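Local coordinates for CYTH domain-containing protein (Pyrococcus horikoshii, PDB 2DC4) that is of unknown function but, as a CYTH-domain protein of the adenylate cyclase class IV-like family, probably acts on triphosphate-containing substrates inside a beta barrel, at residues K54-K60 against Y71-V77. Numbering follows the deposited sequence.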
# COMPACT_ATOMS: atom_id res chain seq x y z
N LYS A 54 -12.40 -0.10 -6.33
CA LYS A 54 -10.94 -0.09 -6.42
C LYS A 54 -10.30 0.98 -5.53
O LYS A 54 -10.90 2.03 -5.29
CB LYS A 54 -10.51 0.16 -7.87
CG LYS A 54 -10.81 -0.97 -8.84
CD LYS A 54 -9.93 -2.18 -8.56
CE LYS A 54 -9.90 -3.12 -9.75
NZ LYS A 54 -9.04 -4.31 -9.50
N SER A 55 -9.10 0.70 -5.03
CA SER A 55 -8.37 1.65 -4.19
C SER A 55 -6.91 1.62 -4.59
O SER A 55 -6.39 0.58 -5.01
CB SER A 55 -8.50 1.28 -2.70
OG SER A 55 -9.85 1.33 -2.28
N TYR A 56 -6.25 2.77 -4.48
CA TYR A 56 -4.84 2.89 -4.86
C TYR A 56 -4.03 3.80 -3.95
O TYR A 56 -4.56 4.66 -3.26
CB TYR A 56 -4.70 3.46 -6.28
CG TYR A 56 -5.40 2.68 -7.35
CD1 TYR A 56 -6.75 2.87 -7.61
CD2 TYR A 56 -4.71 1.72 -8.08
CE1 TYR A 56 -7.41 2.10 -8.58
CE2 TYR A 56 -5.35 0.94 -9.04
CZ TYR A 56 -6.70 1.14 -9.28
OH TYR A 56 -7.33 0.35 -10.21
N ILE A 57 -2.72 3.58 -3.96
CA ILE A 57 -1.82 4.48 -3.26
C ILE A 57 -1.09 5.09 -4.44
O ILE A 57 -0.66 4.36 -5.34
CB ILE A 57 -0.79 3.77 -2.37
CG1 ILE A 57 -1.49 3.18 -1.14
CG2 ILE A 57 0.30 4.77 -1.97
CD1 ILE A 57 -0.55 2.49 -0.16
N THR A 58 -0.98 6.41 -4.47
CA THR A 58 -0.29 7.06 -5.58
C THR A 58 0.72 8.10 -5.09
O THR A 58 0.42 8.92 -4.22
CB THR A 58 -1.27 7.77 -6.53
OG1 THR A 58 -1.87 8.86 -5.85
CG2 THR A 58 -2.35 6.82 -7.02
N TYR A 59 1.91 8.04 -5.67
CA TYR A 59 2.99 8.96 -5.36
C TYR A 59 3.35 9.67 -6.66
O TYR A 59 3.44 9.04 -7.71
CB TYR A 59 4.22 8.19 -4.86
CG TYR A 59 5.49 9.02 -4.75
CD1 TYR A 59 5.77 9.76 -3.60
CD2 TYR A 59 6.40 9.05 -5.80
CE1 TYR A 59 6.94 10.51 -3.50
CE2 TYR A 59 7.58 9.80 -5.71
CZ TYR A 59 7.84 10.52 -4.56
OH TYR A 59 9.01 11.24 -4.45
N LYS A 60 3.55 10.98 -6.58
CA LYS A 60 3.91 11.74 -7.76
C LYS A 60 4.99 12.76 -7.45
O LYS A 60 5.07 13.29 -6.35
CB LYS A 60 2.71 12.48 -8.34
CG LYS A 60 1.65 11.61 -8.97
CD LYS A 60 0.63 12.46 -9.71
CE LYS A 60 -0.46 11.61 -10.35
NZ LYS A 60 -1.43 12.43 -11.13
N TYR A 71 6.31 12.12 -12.53
CA TYR A 71 6.78 10.75 -12.41
C TYR A 71 5.67 10.21 -11.52
O TYR A 71 5.35 10.80 -10.50
CB TYR A 71 8.10 10.65 -11.64
CG TYR A 71 8.39 9.21 -11.27
CD1 TYR A 71 8.67 8.26 -12.25
CD2 TYR A 71 8.30 8.78 -9.94
CE1 TYR A 71 8.85 6.92 -11.93
CE2 TYR A 71 8.47 7.43 -9.61
CZ TYR A 71 8.74 6.51 -10.61
OH TYR A 71 8.90 5.18 -10.30
N GLU A 72 5.07 9.09 -11.92
CA GLU A 72 3.99 8.54 -11.12
C GLU A 72 4.24 7.10 -10.69
O GLU A 72 4.65 6.27 -11.50
CB GLU A 72 2.66 8.61 -11.88
CG GLU A 72 1.49 7.98 -11.13
CD GLU A 72 0.19 8.08 -11.89
OE1 GLU A 72 0.13 7.62 -13.05
OE2 GLU A 72 -0.79 8.61 -11.33
N LEU A 73 3.98 6.83 -9.42
CA LEU A 73 4.12 5.49 -8.87
C LEU A 73 2.76 5.19 -8.28
O LEU A 73 2.36 5.81 -7.29
CB LEU A 73 5.19 5.46 -7.78
CG LEU A 73 5.38 4.13 -7.04
CD1 LEU A 73 5.78 3.03 -8.02
CD2 LEU A 73 6.44 4.31 -5.97
N GLU A 74 2.04 4.26 -8.90
CA GLU A 74 0.71 3.92 -8.44
C GLU A 74 0.46 2.43 -8.41
O GLU A 74 0.79 1.71 -9.36
CB GLU A 74 -0.34 4.57 -9.35
CG GLU A 74 -1.78 4.19 -9.01
CD GLU A 74 -2.77 4.65 -10.06
OE1 GLU A 74 -2.67 4.17 -11.21
OE2 GLU A 74 -3.64 5.48 -9.74
N PHE A 75 -0.13 1.95 -7.31
CA PHE A 75 -0.45 0.54 -7.22
C PHE A 75 -1.72 0.35 -6.42
O PHE A 75 -2.06 1.15 -5.54
CB PHE A 75 0.72 -0.27 -6.63
CG PHE A 75 1.15 0.16 -5.26
CD1 PHE A 75 0.55 -0.37 -4.12
CD2 PHE A 75 2.20 1.07 -5.11
CE1 PHE A 75 0.99 0.00 -2.84
CE2 PHE A 75 2.64 1.44 -3.84
CZ PHE A 75 2.04 0.91 -2.70
N GLU A 76 -2.43 -0.72 -6.75
CA GLU A 76 -3.69 -1.04 -6.10
C GLU A 76 -3.49 -1.62 -4.70
O GLU A 76 -2.54 -2.36 -4.48
CB GLU A 76 -4.44 -2.06 -6.95
CG GLU A 76 -5.87 -2.31 -6.50
CD GLU A 76 -6.53 -3.45 -7.25
OE1 GLU A 76 -6.32 -3.58 -8.47
OE2 GLU A 76 -7.28 -4.22 -6.62
N VAL A 77 -4.37 -1.25 -3.77
CA VAL A 77 -4.33 -1.79 -2.42
C VAL A 77 -5.73 -2.29 -2.10
O VAL A 77 -6.70 -1.84 -2.69
CB VAL A 77 -3.89 -0.74 -1.35
CG1 VAL A 77 -2.51 -0.20 -1.72
CG2 VAL A 77 -4.92 0.38 -1.24
O HOH W 1 -10.03 -5.00 -6.56
O HOH W 2 -8.67 -2.24 -4.69
O HOH W 3 -5.91 -2.03 -10.49
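I57 packs against F75 and V77 where the antiparallel strands 54-62 and 69-76 pair as a beta hairpin in the wall of the closed barrel. I57 and F75 form a hydrogen-bonded pair, I57 N to F75 O at 3.0 Å, answered by F75 N to I57 O. I57 CB rests 4.0 Å above one face of the F75 ring, offset toward the rim. With CG1 anti to the carbonyl carbon (chi1 -72°), that branch runs to V77 CG1, 3.6 Å from I57 CG1, and its tip CD1 touches both V77 CG1 and the F75 ring; A83 and F87 of helix 80-89 also touch the isoleucine. Farther along the same face, Y59 pairs with L73 through two backbone bonds of 2.8 Å, Y59 N to L73 O and L73 N to Y59 O. The rings of Y59 and Y71 meet at their edges. K42 bonds to the Y59 hydroxyl, while in the second subunit L86 packs on Y59 and E85 bonds to Y71 OH.

The other face carries Y56, T58 and K60 with E72, E74 and E76. K60 NZ and E72 OE2 form a long salt bridge of 3.9 Å. E76 extends with CG anti to the backbone N (chi1 -171°), passing the Y56 ring, where E76 CB lies 3.8 Å from Y56 CE2. K54 NZ meets E76 OE1 at 3.0 Å from above the carboxylate plane. Three waters link the carboxylate to K54 NZ, S55 N, V77 O and Y56 OH, and Q78 bonds to OE2. Replacing E76 by an alanine would probably leave K54 NZ without its ionic mate and the three waters without the carboxylate they share. Direct and water-borne bonds to both oxygens thus restrict the turning of the E76 carboxylate, whereas apolar contacts fix I57 toward helix 80-89, and the boundary with the second subunit mixes both kinds.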